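Local coordinates for GST N-terminal domain-containing protein (Pseudomonas syringae pv. tomato, PDB 3IC8) that is of unknown function but belongs to the glutathione S-transferase-like proteins, pairing a thioredoxin-like N-terminal domain with a helical C-terminal domain, at residues V101-Q112 against V149-F159. Sequence-based numbering, arbitrary orientation.
Sequences VLFLHAVSLVFQ and VEQVKHQWPTF
His-105 and Phe-159 form an edge-to-face aromatic pair: the phenyl edge is directed at one face of the imidazole, with ring centroids 5.1 Å apart and planes 87° to each other. The imidazole acts as a knob, packed in a hole made by Val-152, Gln-155, Trp-156 and Phe-159. The amide of Gln-155 lies at its edge, nearly coplanar with it. No hydrogen bond joins the two segments.

Trp-156 answers with a knob of its own, set among Leu-102, His-105, Ala-106 and Leu-109. With CG anti to the backbone N (chi1 -180°), its indole reaches from the flank of helix 149-159 to helix 101-110. Leu-109 CD1 covers one face, 4.2 Å from Trp-156 CD2, while Leu-102 CD1 comes in obliquely to Trp-156 CZ3 (3.9 Å). That same Leu-102 methyl also touches Phe-159 CD2 at 3.7 Å, so one branch touches both aromatic side chains.

Toward the other end the packing is aliphatic. Leu-109 CG rests on Val-152 CG1 at 3.9 Å, and Leu-109 CD2 reaches the CG methylene of Lys-153, 3.8 Å away. Gln-112 lays its amide against Val-149 CG1, its NE2 turned back to donate to Leu-109 O (3.2 Å).

Around this interface, the Trp-156 ring also makes an edge-to-face pair with Phe-201, Thr-188 of helix 180-193 touches Leu-102, and Met-116 of the second subunit packs on Ser-108. The axes of segments 101-110 and 149-159 cross at -119°, with a closest approach of 9.5 Å, in a knobs-into-holes join between two helices of the helical domain characteristic of GST-type proteins.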
# COMPACT_ATOMS: atom_id res chain seq x y z
N VAL A 101 11.72 -10.92 27.02
CA VAL A 101 13.06 -10.94 26.46
C VAL A 101 13.23 -10.07 25.24
O VAL A 101 14.14 -9.31 25.15
CB VAL A 101 13.44 -12.37 26.05
CG1 VAL A 101 14.60 -12.39 25.16
CG2 VAL A 101 13.73 -13.19 27.21
N LEU A 102 12.34 -10.21 24.29
CA LEU A 102 12.42 -9.45 23.08
C LEU A 102 12.21 -7.96 23.24
O LEU A 102 12.88 -7.18 22.64
CB LEU A 102 11.44 -10.01 22.06
CG LEU A 102 11.83 -9.91 20.60
CD1 LEU A 102 13.19 -10.41 20.32
CD2 LEU A 102 10.84 -10.63 19.82
N PHE A 103 11.25 -7.61 24.07
CA PHE A 103 10.91 -6.26 24.39
C PHE A 103 12.06 -5.56 25.07
O PHE A 103 12.31 -4.43 24.82
CB PHE A 103 9.69 -6.26 25.29
CG PHE A 103 9.26 -4.91 25.76
CD1 PHE A 103 8.38 -4.17 25.05
CD2 PHE A 103 9.72 -4.39 26.92
CE1 PHE A 103 8.00 -2.97 25.47
CE2 PHE A 103 9.33 -3.18 27.33
CZ PHE A 103 8.47 -2.48 26.61
N LEU A 104 12.73 -6.26 25.95
CA LEU A 104 13.84 -5.73 26.65
C LEU A 104 14.98 -5.37 25.74
O LEU A 104 15.56 -4.35 25.88
CB LEU A 104 14.30 -6.71 27.69
CG LEU A 104 15.47 -6.30 28.53
CD1 LEU A 104 15.28 -4.92 29.04
CD2 LEU A 104 15.55 -7.21 29.65
N HIS A 105 15.29 -6.23 24.80
CA HIS A 105 16.31 -5.92 23.83
C HIS A 105 15.93 -4.73 22.99
O HIS A 105 16.73 -3.89 22.74
CB HIS A 105 16.50 -7.10 22.92
CG HIS A 105 17.14 -8.27 23.57
ND1 HIS A 105 18.43 -8.65 23.31
CD2 HIS A 105 16.68 -9.12 24.50
CE1 HIS A 105 18.73 -9.69 24.05
NE2 HIS A 105 17.69 -9.99 24.78
N ALA A 106 14.71 -4.67 22.54
CA ALA A 106 14.31 -3.60 21.66
C ALA A 106 14.42 -2.23 22.29
O ALA A 106 14.86 -1.32 21.67
CB ALA A 106 12.95 -3.85 21.13
N VAL A 107 13.98 -2.10 23.52
CA VAL A 107 14.11 -0.87 24.27
C VAL A 107 15.52 -0.44 24.66
O VAL A 107 15.77 0.72 24.78
CB VAL A 107 13.11 -0.76 25.40
CG1 VAL A 107 11.76 -0.87 24.86
CG2 VAL A 107 13.32 -1.78 26.41
N SER A 108 16.39 -1.39 24.91
CA SER A 108 17.77 -1.09 25.18
C SER A 108 18.43 -0.48 23.98
O SER A 108 19.22 0.42 24.11
CB SER A 108 18.56 -2.33 25.57
OG SER A 108 18.12 -2.87 26.77
N LEU A 109 18.14 -1.02 22.82
CA LEU A 109 18.73 -0.54 21.62
C LEU A 109 18.34 0.86 21.27
O LEU A 109 19.15 1.62 20.86
CB LEU A 109 18.30 -1.43 20.49
CG LEU A 109 18.99 -2.76 20.31
CD1 LEU A 109 18.39 -3.50 19.19
CD2 LEU A 109 20.40 -2.54 20.07
N VAL A 110 17.07 1.15 21.36
CA VAL A 110 16.56 2.46 21.06
C VAL A 110 16.93 3.56 22.03
O VAL A 110 17.33 4.63 21.63
CB VAL A 110 15.07 2.38 20.99
CG1 VAL A 110 14.48 3.72 20.78
CG2 VAL A 110 14.66 1.47 19.92
N PHE A 111 16.74 3.31 23.30
CA PHE A 111 16.92 4.35 24.28
C PHE A 111 18.33 4.45 24.78
O PHE A 111 18.60 4.27 25.92
CB PHE A 111 15.91 4.16 25.40
CG PHE A 111 14.51 4.31 24.96
CD1 PHE A 111 14.04 5.51 24.54
CD2 PHE A 111 13.67 3.24 24.93
CE1 PHE A 111 12.77 5.62 24.13
CE2 PHE A 111 12.41 3.38 24.53
CZ PHE A 111 11.96 4.56 24.13
N GLN A 112 19.24 4.74 23.88
CA GLN A 112 20.61 5.00 24.19
C GLN A 112 21.03 6.15 23.31
O GLN A 112 20.41 6.41 22.33
CB GLN A 112 21.48 3.77 24.00
CG GLN A 112 21.31 3.09 22.72
CD GLN A 112 22.40 2.10 22.44
OE1 GLN A 112 23.58 2.38 22.61
NE2 GLN A 112 22.02 0.94 21.97
N VAL A 149 24.05 -3.20 27.00
CA VAL A 149 23.77 -2.98 25.62
C VAL A 149 24.56 -3.84 24.71
O VAL A 149 24.11 -4.23 23.68
CB VAL A 149 24.07 -1.59 25.25
CG1 VAL A 149 23.13 -1.12 24.22
CG2 VAL A 149 24.01 -0.77 26.46
N GLU A 150 25.80 -4.06 25.07
CA GLU A 150 26.68 -4.81 24.23
C GLU A 150 26.17 -6.22 24.09
O GLU A 150 26.23 -6.79 23.05
CB GLU A 150 28.10 -4.77 24.77
N GLN A 151 25.68 -6.77 25.17
CA GLN A 151 25.13 -8.09 25.12
C GLN A 151 23.89 -8.14 24.27
O GLN A 151 23.68 -9.07 23.53
CB GLN A 151 24.84 -8.60 26.52
CG GLN A 151 24.61 -10.09 26.61
CD GLN A 151 25.72 -10.92 26.02
OE1 GLN A 151 25.48 -11.99 25.54
NE2 GLN A 151 26.93 -10.41 26.05
N VAL A 152 23.07 -7.13 24.39
CA VAL A 152 21.87 -7.08 23.63
C VAL A 152 22.19 -7.02 22.16
O VAL A 152 21.57 -7.66 21.36
CB VAL A 152 21.03 -5.90 24.05
CG1 VAL A 152 20.17 -5.42 22.96
CG2 VAL A 152 20.20 -6.26 25.19
N LYS A 153 23.18 -6.23 21.80
CA LYS A 153 23.55 -6.06 20.43
C LYS A 153 24.03 -7.36 19.85
O LYS A 153 23.74 -7.70 18.74
CB LYS A 153 24.62 -5.01 20.31
CG LYS A 153 24.09 -3.62 20.13
CD LYS A 153 24.95 -2.59 20.80
CE LYS A 153 26.05 -2.14 19.90
NZ LYS A 153 27.30 -1.95 20.65
N HIS A 154 24.77 -8.07 20.67
CA HIS A 154 25.31 -9.37 20.37
C HIS A 154 24.24 -10.40 20.15
O HIS A 154 24.34 -11.20 19.29
CB HIS A 154 26.16 -9.74 21.56
CG HIS A 154 26.83 -11.07 21.46
ND1 HIS A 154 26.42 -12.15 22.20
CD2 HIS A 154 27.90 -11.48 20.77
CE1 HIS A 154 27.19 -13.18 21.94
NE2 HIS A 154 28.10 -12.79 21.08
N GLN A 155 23.23 -10.37 20.98
CA GLN A 155 22.08 -11.25 20.87
C GLN A 155 21.06 -11.04 19.77
O GLN A 155 20.45 -11.96 19.33
CB GLN A 155 21.43 -11.46 22.22
CG GLN A 155 22.32 -12.19 23.15
CD GLN A 155 21.73 -12.39 24.50
OE1 GLN A 155 20.73 -11.81 24.82
NE2 GLN A 155 22.34 -13.23 25.28
N TRP A 156 20.89 -9.80 19.33
CA TRP A 156 19.74 -9.42 18.54
C TRP A 156 19.61 -10.11 17.21
O TRP A 156 18.55 -10.41 16.77
CB TRP A 156 19.71 -7.92 18.35
CG TRP A 156 18.59 -7.46 17.57
CD1 TRP A 156 18.60 -7.10 16.30
CD2 TRP A 156 17.25 -7.35 18.01
NE1 TRP A 156 17.38 -6.75 15.89
CE2 TRP A 156 16.52 -6.88 16.93
CE3 TRP A 156 16.60 -7.58 19.20
CZ2 TRP A 156 15.17 -6.64 17.01
CZ3 TRP A 156 15.30 -7.33 19.29
CH2 TRP A 156 14.58 -6.88 18.20
N PRO A 157 20.73 -10.33 16.57
CA PRO A 157 20.78 -10.96 15.28
C PRO A 157 20.31 -12.39 15.31
O PRO A 157 19.80 -12.87 14.34
CB PRO A 157 22.24 -10.85 14.94
CG PRO A 157 22.67 -9.76 15.64
CD PRO A 157 22.01 -9.74 16.91
N THR A 158 20.50 -13.06 16.42
CA THR A 158 20.03 -14.40 16.52
C THR A 158 18.52 -14.43 16.40
O THR A 158 18.00 -15.23 15.69
CB THR A 158 20.45 -15.02 17.85
OG1 THR A 158 21.85 -15.21 17.87
CG2 THR A 158 19.82 -16.31 18.05
N PHE A 159 17.84 -13.56 17.11
CA PHE A 159 16.39 -13.50 17.03
C PHE A 159 15.85 -13.07 15.70
O PHE A 159 14.89 -13.61 15.25
CB PHE A 159 15.79 -12.55 18.06
CG PHE A 159 16.27 -12.71 19.45
CD1 PHE A 159 16.20 -13.91 20.09
CD2 PHE A 159 16.73 -11.63 20.14
CE1 PHE A 159 16.62 -14.02 21.34
CE2 PHE A 159 17.14 -11.75 21.39
CZ PHE A 159 17.09 -12.95 21.99